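Putative peptidyl-arginine deiminase (PDB 1XKN) probably acts as a hydrolase of the guanidine-modifying enzyme superfamily, deiminating agmatine or arginine side chains. Local coordinates at residues S2-E11 / R96-Q107; A165-L176 / L197-G208. All coordinates share one frame; numbering follows the deposited sequence.

Overall arrangement
Contacts 1 and 2 illustrate how one alpha/beta chain uses strand pairing in opposite senses. Contact 1 joins the N-terminal strand 5-7, at the edge of its sheet, antiparallel to strand 101-107, and water and charged groups take part. Contact 2 sets strands 167-171 and 201-205 parallel in a separate sheet, with a longer run of backbone bonds and a more apolar lining, largely of leucines. Both are partly buried, contact 1 less so, with 6 of 17 touching residues buried against 11 of 22. The centres of contacts 1 and 2 lie about 16 Å apart. They nevertheless meet where L197 CD2 packs against N101, V103 and M8. Only contact 1 carries a salt bridge across its segments.

Contact 1: residues S2-E11 / R96-Q107; sequences SEPTYFMPPE and RDHGPNYVIRTQ
F7 O accepts a hydrogen bond from I104 N, at 2.7 Å. The return bond, F7 N to I104 O at 2.9 Å, is more bent, with 133° at the hydrogen. T5 and T106 make a straighter second pair of this hydrogen-bonded kind. Between them Y6 and R105 form a non-hydrogen-bonded pair, and their side chains run alongside each other. Ring and guanidinium planes are 30° apart, and Y6 CE2 rests 3.7 Å from R105 CG. A turn at chi3 (63°) in the otherwise extended R105 chain carries its end to a water that lies in the guanidinium plane. That water accepts from R105 NH1 at 2.8 Å and also hydrogen-bonds Y6 OH, while D112 holds NH2 in a salt bridge. On the other face of the sheet I104 CG1 meets the edge of the F7 ring, 4.1 Å from CD2. Past the strand, the extended chain of selenomethionine M8 crosses N101 at about a right angle, placing SE 3.7 Å from N101 ND2; N101 OD1 is hydrogen-bonded to W118 NE1, of a residue of the sodium site. Farther on, E11 OE1 sits well out of the R96 guanidinium plane, 3.6 Å from NH2, so the attraction is one of charge alone; E11 OE1 is hydrogen-bonded by H338 and R96 is paired with E343. Strand 5-7 is thus an antiparallel edge strand, one of the two outermost strands of a four-stranded mixed sheet in an alpha/beta fold that is probably the propeller of guanidine-modifying enzymes.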
loop_
_atom_site.group_PDB
_atom_site.type_symbol
_atom_site.label_atom_id
_atom_site.label_comp_id
_atom_site.label_asym_id
_atom_site.label_seq_id
_atom_site.Cartn_x
_atom_site.Cartn_y
_atom_site.Cartn_z
ATOM N N SER A 2 -5.074 24.232 -20.352
ATOM C CA SER A 2 -4.805 23.304 -21.488
ATOM C C SER A 2 -4.723 21.862 -20.988
ATOM O O SER A 2 -5.689 21.111 -21.090
ATOM C CB SER A 2 -3.494 23.691 -22.176
ATOM O OG SER A 2 -3.281 22.909 -23.339
ATOM N N GLU A 3 -3.567 21.483 -20.448
ATOM C CA GLU A 3 -3.367 20.135 -19.923
ATOM C C GLU A 3 -3.384 20.194 -18.393
ATOM O O GLU A 3 -2.676 20.997 -17.789
ATOM C CB GLU A 3 -2.029 19.572 -20.403
ATOM C CG GLU A 3 -1.839 18.086 -20.131
ATOM C CD GLU A 3 -2.535 17.200 -21.153
ATOM O OE1 GLU A 3 -3.763 17.341 -21.339
ATOM O OE2 GLU A 3 -1.851 16.355 -21.767
ATOM N N PRO A 4 -4.190 19.339 -17.744
ATOM C CA PRO A 4 -4.251 19.355 -16.278
ATOM C C PRO A 4 -3.005 18.804 -15.598
ATOM O O PRO A 4 -2.205 18.108 -16.219
ATOM C CB PRO A 4 -5.477 18.498 -15.980
ATOM C CG PRO A 4 -5.409 17.465 -17.068
ATOM C CD PRO A 4 -5.087 18.305 -18.294
ATOM N N THR A 5 -2.825 19.148 -14.328
ATOM C CA THR A 5 -1.705 18.617 -13.573
ATOM C C THR A 5 -2.322 17.834 -12.427
ATOM O O THR A 5 -3.474 18.070 -12.049
ATOM C CB THR A 5 -0.766 19.720 -13.022
ATOM O OG1 THR A 5 -1.506 20.637 -12.211
ATOM C CG2 THR A 5 -0.102 20.467 -14.169
ATOM N N TYR A 6 -1.572 16.879 -11.895
ATOM C CA TYR A 6 -2.077 16.068 -10.801
ATOM C C TYR A 6 -1.122 16.090 -9.616
ATOM O O TYR A 6 0.054 16.434 -9.748
ATOM C CB TYR A 6 -2.296 14.622 -11.268
ATOM C CG TYR A 6 -3.279 14.473 -12.412
ATOM C CD1 TYR A 6 -2.840 14.390 -13.734
ATOM C CD2 TYR A 6 -4.654 14.436 -12.172
ATOM C CE1 TYR A 6 -3.747 14.274 -14.791
ATOM C CE2 TYR A 6 -5.570 14.324 -13.222
ATOM C CZ TYR A 6 -5.109 14.244 -14.528
ATOM O OH TYR A 6 -6.006 14.138 -15.573
ATOM N N PHE A 7 -1.652 15.740 -8.453
ATOM C CA PHE A 7 -0.876 15.686 -7.226
ATOM C C PHE A 7 -1.335 14.462 -6.455
ATOM O O PHE A 7 -2.536 14.252 -6.268
ATOM C CB PHE A 7 -1.113 16.944 -6.383
ATOM C CG PHE A 7 -0.566 16.853 -4.983
ATOM C CD1 PHE A 7 0.807 16.829 -4.755
ATOM C CD2 PHE A 7 -1.427 16.773 -3.894
ATOM C CE1 PHE A 7 1.316 16.725 -3.460
ATOM C CE2 PHE A 7 -0.930 16.668 -2.593
ATOM C CZ PHE A 7 0.443 16.644 -2.380
HETATM N N MSE A 8 -0.378 13.638 -6.040
HETATM C CA MSE A 8 -0.699 12.458 -5.259
HETATM C C MSE A 8 -0.255 12.722 -3.830
HETATM O O MSE A 8 0.942 12.813 -3.549
HETATM C CB MSE A 8 0.022 11.218 -5.787
HETATM C CG MSE A 8 -0.450 9.944 -5.097
HETATM SE SE MSE A 8 0.522 8.366 -5.620
HETATM C CE MSE A 8 0.371 7.313 -4.012
ATOM N N PRO A 9 -1.214 12.870 -2.908
ATOM C CA PRO A 9 -0.866 13.126 -1.510
ATOM C C PRO A 9 -0.063 11.975 -0.923
ATOM O O PRO A 9 -0.223 10.822 -1.331
ATOM C CB PRO A 9 -2.228 13.251 -0.832
ATOM C CG PRO A 9 -3.099 13.789 -1.922
ATOM C CD PRO A 9 -2.669 12.971 -3.116
ATOM N N PRO A 10 0.824 12.274 0.036
ATOM C CA PRO A 10 1.615 11.207 0.649
ATOM C C PRO A 10 0.678 10.424 1.569
ATOM O O PRO A 10 -0.391 10.914 1.936
ATOM C CB PRO A 10 2.697 11.969 1.408
ATOM C CG PRO A 10 1.983 13.212 1.828
ATOM C CD PRO A 10 1.184 13.587 0.597
ATOM N N GLU A 11 1.076 9.215 1.942
ATOM C CA GLU A 11 0.236 8.379 2.780
ATOM C C GLU A 11 -0.048 8.967 4.160
ATOM O O GLU A 11 -1.054 8.629 4.782
ATOM C CB GLU A 11 0.872 6.998 2.918
ATOM C CG GLU A 11 -0.045 5.941 3.484
ATOM C CD GLU A 11 0.511 4.551 3.276
ATOM O OE1 GLU A 11 0.665 4.157 2.102
ATOM O OE2 GLU A 11 0.798 3.864 4.278
ATOM N N ARG A 96 -4.312 -2.367 -2.207
ATOM C CA ARG A 96 -3.205 -1.441 -2.420
ATOM C C ARG A 96 -2.822 -1.411 -3.896
ATOM O O ARG A 96 -2.545 -0.350 -4.458
ATOM C CB ARG A 96 -1.987 -1.875 -1.596
ATOM C CG ARG A 96 -0.701 -1.112 -1.910
ATOM C CD ARG A 96 -0.849 0.365 -1.596
ATOM N NE ARG A 96 -1.309 0.569 -0.225
ATOM C CZ ARG A 96 -1.603 1.754 0.296
ATOM N NH1 ARG A 96 -2.031 1.841 1.550
ATOM N NH2 ARG A 96 -1.471 2.852 -0.437
ATOM N N ASP A 97 -2.826 -2.586 -4.517
ATOM C CA ASP A 97 -2.430 -2.719 -5.915
ATOM C C ASP A 97 -3.518 -2.499 -6.970
ATOM O O ASP A 97 -3.231 -1.955 -8.036
ATOM C CB ASP A 97 -1.771 -4.087 -6.109
ATOM C CG ASP A 97 -0.513 -4.242 -5.272
ATOM O OD1 ASP A 97 -0.030 -5.381 -5.129
ATOM O OD2 ASP A 97 -0.001 -3.216 -4.770
ATOM N N HIS A 98 -4.754 -2.906 -6.682
ATOM C CA HIS A 98 -5.844 -2.738 -7.644
ATOM C C HIS A 98 -6.784 -1.600 -7.243
ATOM O O HIS A 98 -7.615 -1.153 -8.039
ATOM C CB HIS A 98 -6.637 -4.058 -7.788
ATOM C CG HIS A 98 -7.452 -4.429 -6.582
ATOM N ND1 HIS A 98 -7.332 -5.649 -5.948
ATOM C CD2 HIS A 98 -8.426 -3.758 -5.921
ATOM C CE1 HIS A 98 -8.198 -5.713 -4.951
ATOM N NE2 HIS A 98 -8.875 -4.579 -4.914
ATOM N N GLY A 99 -6.619 -1.129 -6.009
ATOM C CA GLY A 99 -7.463 -0.078 -5.452
ATOM C C GLY A 99 -7.390 1.330 -6.015
ATOM O O GLY A 99 -6.533 1.643 -6.839
ATOM N N PRO A 100 -8.278 2.223 -5.545
ATOM C CA PRO A 100 -8.345 3.616 -5.996
ATOM C C PRO A 100 -7.155 4.513 -5.665
ATOM O O PRO A 100 -6.913 4.851 -4.508
ATOM C CB PRO A 100 -9.641 4.115 -5.363
ATOM C CG PRO A 100 -9.652 3.408 -4.057
ATOM C CD PRO A 100 -9.223 1.992 -4.434
ATOM N N ASN A 101 -6.428 4.896 -6.709
ATOM C CA ASN A 101 -5.269 5.769 -6.589
ATOM C C ASN A 101 -5.774 7.207 -6.712
ATOM O O ASN A 101 -5.781 7.792 -7.795
ATOM C CB ASN A 101 -4.272 5.445 -7.713
ATOM C CG ASN A 101 -2.976 6.241 -7.618
ATOM O OD1 ASN A 101 -2.150 6.191 -8.526
ATOM N ND2 ASN A 101 -2.794 6.974 -6.522
ATOM N N TYR A 102 -6.220 7.756 -5.591
ATOM C CA TYR A 102 -6.732 9.119 -5.537
ATOM C C TYR A 102 -5.631 10.137 -5.781
ATOM O O TYR A 102 -4.529 10.002 -5.258
ATOM C CB TYR A 102 -7.319 9.401 -4.158
ATOM C CG TYR A 102 -8.548 8.606 -3.819
ATOM C CD1 TYR A 102 -9.810 9.027 -4.241
ATOM C CD2 TYR A 102 -8.458 7.450 -3.046
ATOM C CE1 TYR A 102 -10.953 8.318 -3.892
ATOM C CE2 TYR A 102 -9.592 6.735 -2.695
ATOM C CZ TYR A 102 -10.833 7.177 -3.116
ATOM O OH TYR A 102 -11.962 6.499 -2.737
ATOM N N VAL A 103 -5.945 11.160 -6.568
ATOM C CA VAL A 103 -5.014 12.245 -6.852
ATOM C C VAL A 103 -5.845 13.518 -6.936
ATOM O O VAL A 103 -7.056 13.457 -7.160
ATOM C CB VAL A 103 -4.269 12.072 -8.202
ATOM C CG1 VAL A 103 -3.311 10.894 -8.132
ATOM C CG2 VAL A 103 -5.268 11.897 -9.336
ATOM N N ILE A 104 -5.203 14.664 -6.742
ATOM C CA ILE A 104 -5.893 15.945 -6.825
ATOM C C ILE A 104 -5.587 16.514 -8.201
ATOM O O ILE A 104 -4.419 16.650 -8.579
ATOM C CB ILE A 104 -5.391 16.949 -5.755
ATOM C CG1 ILE A 104 -5.513 16.339 -4.356
ATOM C CG2 ILE A 104 -6.188 18.249 -5.849
ATOM C CD1 ILE A 104 -6.899 15.824 -4.022
ATOM N N ARG A 105 -6.634 16.835 -8.952
ATOM C CA ARG A 105 -6.475 17.386 -10.291
ATOM C C ARG A 105 -6.616 18.899 -10.287
ATOM O O ARG A 105 -7.532 19.445 -9.672
ATOM C CB ARG A 105 -7.519 16.785 -11.238
ATOM C CG ARG A 105 -7.498 17.380 -12.641
ATOM C CD ARG A 105 -8.473 16.678 -13.581
ATOM N NE ARG A 105 -9.867 16.807 -13.163
ATOM C CZ ARG A 105 -10.889 16.256 -13.811
ATOM N NH1 ARG A 105 -10.671 15.539 -14.907
ATOM N NH2 ARG A 105 -12.130 16.416 -13.365
ATOM N N THR A 106 -5.696 19.576 -10.966
ATOM C CA THR A 106 -5.747 21.030 -11.069
ATOM C C THR A 106 -5.814 21.405 -12.543
ATOM O O THR A 106 -4.981 20.976 -13.344
ATOM C CB THR A 106 -4.505 21.705 -10.447
ATOM O OG1 THR A 106 -4.488 21.472 -9.033
ATOM C CG2 THR A 106 -4.536 23.211 -10.697
ATOM N N GLN A 107 -6.816 22.203 -12.893
ATOM C CA GLN A 107 -6.992 22.640 -14.264
ATOM C C GLN A 107 -7.824 23.913 -14.289
ATOM O O GLN A 107 -8.880 23.988 -13.665
ATOM C CB GLN A 107 -7.673 21.540 -15.075
ATOM C CG GLN A 107 -7.893 21.867 -16.532
ATOM C CD GLN A 107 -8.096 20.617 -17.358
ATOM O OE1 GLN A 107 -8.829 19.711 -16.958
ATOM N NE2 GLN A 107 -7.453 20.560 -18.518
HETATM O O HOH W 1 -8.398 15.051 -16.550
#

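Contact 2: residues A165-L176 / L197-G208; sequences AGLLLTTTACLL and LGIEKVLWLGDG
G166 O accepts two amides at once: K201 N at 3.0 Å, and E200 N at 2.8 Å on a lone pair in the carbonyl plane. L167 follows, its CD2 beside the aliphatic chain of K201. L168 points to the other face, where CD1 meets L197 CD1 at 3.7 Å, while CD2 lies along V202. Back on the first face, L169 CD1 packs on L205 CG at 3.6 Å, where both side chains also touch strand 222-226. The parallel, adjacent strands, joined through helix 186-197, form a beta-alpha-beta crossover; L168 bonds through N and O to K201 O and L203 N, T170 likewise to L203 O and L205 N. T170 CG2 stands 3.9 Å from the centroid of the W204 six-membered ring, 20° off the normal, a CH-pi contact. T171 is the N-cap of helix 172-175: its OG1 (chi1 66°), between backbone N and carbonyl carbon, accepts from C174 N and also hydrogen-bonds G216 O. T172 N then reaches L205 O at 2.9 Å. L175 CB comes obliquely to W204 CZ3 at 3.5 Å, and L176 CG meets the same atom from the other side of the ring plane; E190 holds the indole at NE1 and K186 adds a cation-pi contact.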
loop_
_atom_site.group_PDB
_atom_site.type_symbol
_atom_site.label_atom_id
_atom_site.label_comp_id
_atom_site.label_asym_id
_atom_site.label_seq_id
_atom_site.Cartn_x
_atom_site.Cartn_y
_atom_site.Cartn_z
ATOM N N ALA A 165 5.929 15.623 -2.279
ATOM C CA ALA A 165 6.518 16.887 -2.689
ATOM C C ALA A 165 7.317 16.766 -3.978
ATOM O O ALA A 165 8.185 17.596 -4.254
ATOM C CB ALA A 165 7.401 17.435 -1.574
ATOM N N GLY A 166 7.042 15.726 -4.760
ATOM C CA GLY A 166 7.747 15.575 -6.021
ATOM C C GLY A 166 8.598 14.335 -6.205
ATOM O O GLY A 166 9.013 14.035 -7.327
ATOM N N LEU A 167 8.872 13.619 -5.121
ATOM C CA LEU A 167 9.676 12.410 -5.214
ATOM C C LEU A 167 8.810 11.166 -5.239
ATOM O O LEU A 167 7.751 11.117 -4.613
ATOM C CB LEU A 167 10.639 12.304 -4.031
ATOM C CG LEU A 167 11.588 13.476 -3.776
ATOM C CD1 LEU A 167 12.483 13.130 -2.593
ATOM C CD2 LEU A 167 12.415 13.762 -5.015
ATOM N N LEU A 168 9.267 10.163 -5.980
ATOM C CA LEU A 168 8.572 8.886 -6.069
ATOM C C LEU A 168 9.636 7.798 -6.030
ATOM O O LEU A 168 10.566 7.787 -6.843
ATOM C CB LEU A 168 7.741 8.791 -7.356
ATOM C CG LEU A 168 6.963 7.483 -7.552
ATOM C CD1 LEU A 168 5.719 7.735 -8.390
ATOM C CD2 LEU A 168 7.852 6.429 -8.209
ATOM N N LEU A 169 9.493 6.903 -5.059
ATOM C CA LEU A 169 10.418 5.794 -4.859
ATOM C C LEU A 169 9.814 4.524 -5.456
ATOM O O LEU A 169 8.635 4.235 -5.251
ATOM C CB LEU A 169 10.658 5.597 -3.359
ATOM C CG LEU A 169 11.701 4.573 -2.920
ATOM C CD1 LEU A 169 13.080 5.058 -3.338
ATOM C CD2 LEU A 169 11.645 4.382 -1.406
ATOM N N THR A 170 10.620 3.769 -6.196
ATOM C CA THR A 170 10.140 2.531 -6.810
ATOM C C THR A 170 11.304 1.561 -6.983
ATOM O O THR A 170 12.397 1.808 -6.473
ATOM C CB THR A 170 9.478 2.821 -8.182
ATOM O OG1 THR A 170 8.817 1.643 -8.659
ATOM C CG2 THR A 170 10.520 3.257 -9.205
ATOM N N THR A 171 11.076 0.451 -7.678
ATOM C CA THR A 171 12.153 -0.511 -7.898
ATOM C C THR A 171 12.251 -0.890 -9.362
ATOM O O THR A 171 11.246 -0.967 -10.074
ATOM C CB THR A 171 11.960 -1.818 -7.095
ATOM O OG1 THR A 171 10.807 -2.514 -7.581
ATOM C CG2 THR A 171 11.794 -1.521 -5.616
ATOM N N THR A 172 13.476 -1.128 -9.807
ATOM C CA THR A 172 13.718 -1.531 -11.181
ATOM C C THR A 172 13.161 -2.940 -11.356
ATOM O O THR A 172 12.585 -3.269 -12.391
ATOM C CB THR A 172 15.226 -1.521 -11.486
ATOM O OG1 THR A 172 15.705 -0.171 -11.442
ATOM C CG2 THR A 172 15.505 -2.110 -12.861
ATOM N N ALA A 173 13.317 -3.760 -10.322
ATOM C CA ALA A 173 12.838 -5.133 -10.362
ATOM C C ALA A 173 11.368 -5.233 -10.750
ATOM O O ALA A 173 10.977 -6.136 -11.489
ATOM C CB ALA A 173 13.064 -5.805 -9.011
ATOM N N CYS A 174 10.547 -4.310 -10.263
ATOM C CA CYS A 174 9.127 -4.361 -10.578
ATOM C C CYS A 174 8.718 -3.530 -11.790
ATOM O O CYS A 174 8.235 -4.076 -12.781
ATOM C CB CYS A 174 8.305 -3.932 -9.358
ATOM S SG CYS A 174 6.515 -4.014 -9.598
ATOM N N LEU A 175 8.919 -2.217 -11.718
ATOM C CA LEU A 175 8.520 -1.344 -12.814
ATOM C C LEU A 175 9.234 -1.555 -14.142
ATOM O O LEU A 175 8.781 -1.053 -15.168
ATOM C CB LEU A 175 8.611 0.129 -12.392
ATOM C CG LEU A 175 7.260 0.739 -11.997
ATOM C CD1 LEU A 175 6.682 -0.014 -10.807
ATOM C CD2 LEU A 175 7.420 2.215 -11.665
ATOM N N LEU A 176 10.344 -2.284 -14.145
ATOM C CA LEU A 176 11.018 -2.538 -15.409
ATOM C C LEU A 176 10.895 -4.008 -15.806
ATOM O O LEU A 176 11.504 -4.444 -16.781
ATOM C CB LEU A 176 12.493 -2.111 -15.358
ATOM C CG LEU A 176 12.727 -0.591 -15.318
ATOM C CD1 LEU A 176 14.208 -0.293 -15.513
ATOM C CD2 LEU A 176 11.915 0.086 -16.422
ATOM N N LEU A 197 0.833 11.480 -12.077
ATOM C CA LEU A 197 1.006 11.624 -10.638
ATOM C C LEU A 197 1.602 12.985 -10.293
ATOM O O LEU A 197 1.622 13.389 -9.133
ATOM C CB LEU A 197 1.884 10.496 -10.081
ATOM C CG LEU A 197 1.296 9.088 -10.232
ATOM C CD1 LEU A 197 2.222 8.063 -9.589
ATOM C CD2 LEU A 197 -0.081 9.036 -9.579
ATOM N N GLY A 198 2.081 13.689 -11.312
ATOM C CA GLY A 198 2.649 15.007 -11.101
ATOM C C GLY A 198 3.964 15.038 -10.350
ATOM O O GLY A 198 4.325 16.064 -9.777
ATOM N N ILE A 199 4.687 13.924 -10.339
ATOM C CA ILE A 199 5.962 13.897 -9.638
ATOM C C ILE A 199 7.073 14.484 -10.509
ATOM O O ILE A 199 6.903 14.649 -11.722
ATOM C CB ILE A 199 6.312 12.464 -9.163
ATOM C CG1 ILE A 199 6.192 11.460 -10.309
ATOM C CG2 ILE A 199 5.387 12.070 -8.018
ATOM C CD1 ILE A 199 7.400 11.425 -11.224
ATOM N N GLU A 200 8.195 14.829 -9.882
ATOM C CA GLU A 200 9.317 15.444 -10.588
ATOM C C GLU A 200 10.573 14.593 -10.689
ATOM O O GLU A 200 11.344 14.736 -11.640
ATOM C CB GLU A 200 9.690 16.774 -9.928
ATOM C CG GLU A 200 8.782 17.940 -10.287
ATOM C CD GLU A 200 7.374 17.776 -9.767
ATOM O OE1 GLU A 200 7.193 17.751 -8.531
ATOM O OE2 GLU A 200 6.447 17.677 -10.596
ATOM N N LYS A 201 10.788 13.724 -9.709
ATOM C CA LYS A 201 11.971 12.874 -9.707
ATOM C C LYS A 201 11.634 11.457 -9.276
ATOM O O LYS A 201 10.997 11.246 -8.245
ATOM C CB LYS A 201 13.033 13.458 -8.766
ATOM C CG LYS A 201 14.366 12.707 -8.756
ATOM C CD LYS A 201 15.364 13.394 -7.833
ATOM C CE LYS A 201 16.734 12.732 -7.876
ATOM N NZ LYS A 201 17.695 13.417 -6.955
ATOM N N VAL A 202 12.059 10.491 -10.082
ATOM C CA VAL A 202 11.832 9.091 -9.780
ATOM C C VAL A 202 13.125 8.485 -9.262
ATOM O O VAL A 202 14.171 8.567 -9.912
ATOM C CB VAL A 202 11.377 8.302 -11.027
ATOM C CG1 VAL A 202 11.138 6.844 -10.662
ATOM C CG2 VAL A 202 10.111 8.923 -11.599
ATOM N N LEU A 203 13.047 7.885 -8.080
ATOM C CA LEU A 203 14.203 7.258 -7.451
ATOM C C LEU A 203 14.087 5.752 -7.634
ATOM O O LEU A 203 13.226 5.107 -7.029
ATOM C CB LEU A 203 14.231 7.604 -5.961
ATOM C CG LEU A 203 14.266 9.088 -5.589
ATOM C CD1 LEU A 203 14.065 9.239 -4.092
ATOM C CD2 LEU A 203 15.593 9.701 -6.018
ATOM N N TRP A 204 14.959 5.190 -8.462
ATOM C CA TRP A 204 14.924 3.760 -8.740
ATOM C C TRP A 204 15.810 2.881 -7.873
ATOM O O TRP A 204 17.035 2.907 -8.001
ATOM C CB TRP A 204 15.288 3.494 -10.204
ATOM C CG TRP A 204 14.347 4.075 -11.199
ATOM C CD1 TRP A 204 14.345 5.348 -11.689
ATOM C CD2 TRP A 204 13.279 3.387 -11.860
ATOM N NE1 TRP A 204 13.341 5.495 -12.622
ATOM C CE2 TRP A 204 12.669 4.306 -12.740
ATOM C CE3 TRP A 204 12.774 2.080 -11.789
ATOM C CZ2 TRP A 204 11.585 3.962 -13.551
ATOM C CZ3 TRP A 204 11.693 1.736 -12.595
ATOM C CH2 TRP A 204 11.109 2.678 -13.463
ATOM N N LEU A 205 15.189 2.096 -6.998
ATOM C CA LEU A 205 15.935 1.165 -6.158
ATOM C C LEU A 205 16.106 -0.107 -6.984
ATOM O O LEU A 205 15.614 -0.182 -8.112
ATOM C CB LEU A 205 15.175 0.860 -4.866
ATOM C CG LEU A 205 14.996 2.054 -3.922
ATOM C CD1 LEU A 205 14.203 1.617 -2.694
ATOM C CD2 LEU A 205 16.362 2.587 -3.510
ATOM N N GLY A 206 16.780 -1.106 -6.426
ATOM C CA GLY A 206 17.023 -2.327 -7.175
ATOM C C GLY A 206 16.080 -3.501 -7.007
ATOM O O GLY A 206 14.921 -3.456 -7.426
ATOM N N ASP A 207 16.597 -4.571 -6.411
ATOM C CA ASP A 207 15.824 -5.788 -6.191
ATOM C C ASP A 207 15.028 -5.724 -4.894
ATOM O O ASP A 207 15.298 -4.893 -4.028
ATOM C CB ASP A 207 16.761 -6.999 -6.146
ATOM C CG ASP A 207 17.379 -7.312 -7.497
ATOM O OD1 ASP A 207 18.392 -8.038 -7.528
ATOM O OD2 ASP A 207 16.843 -6.846 -8.524
ATOM N N GLY A 208 14.050 -6.615 -4.775
ATOM C CA GLY A 208 13.221 -6.672 -3.583
ATOM C C GLY A 208 13.649 -7.798 -2.659
ATOM O O GLY A 208 14.793 -8.254 -2.725
#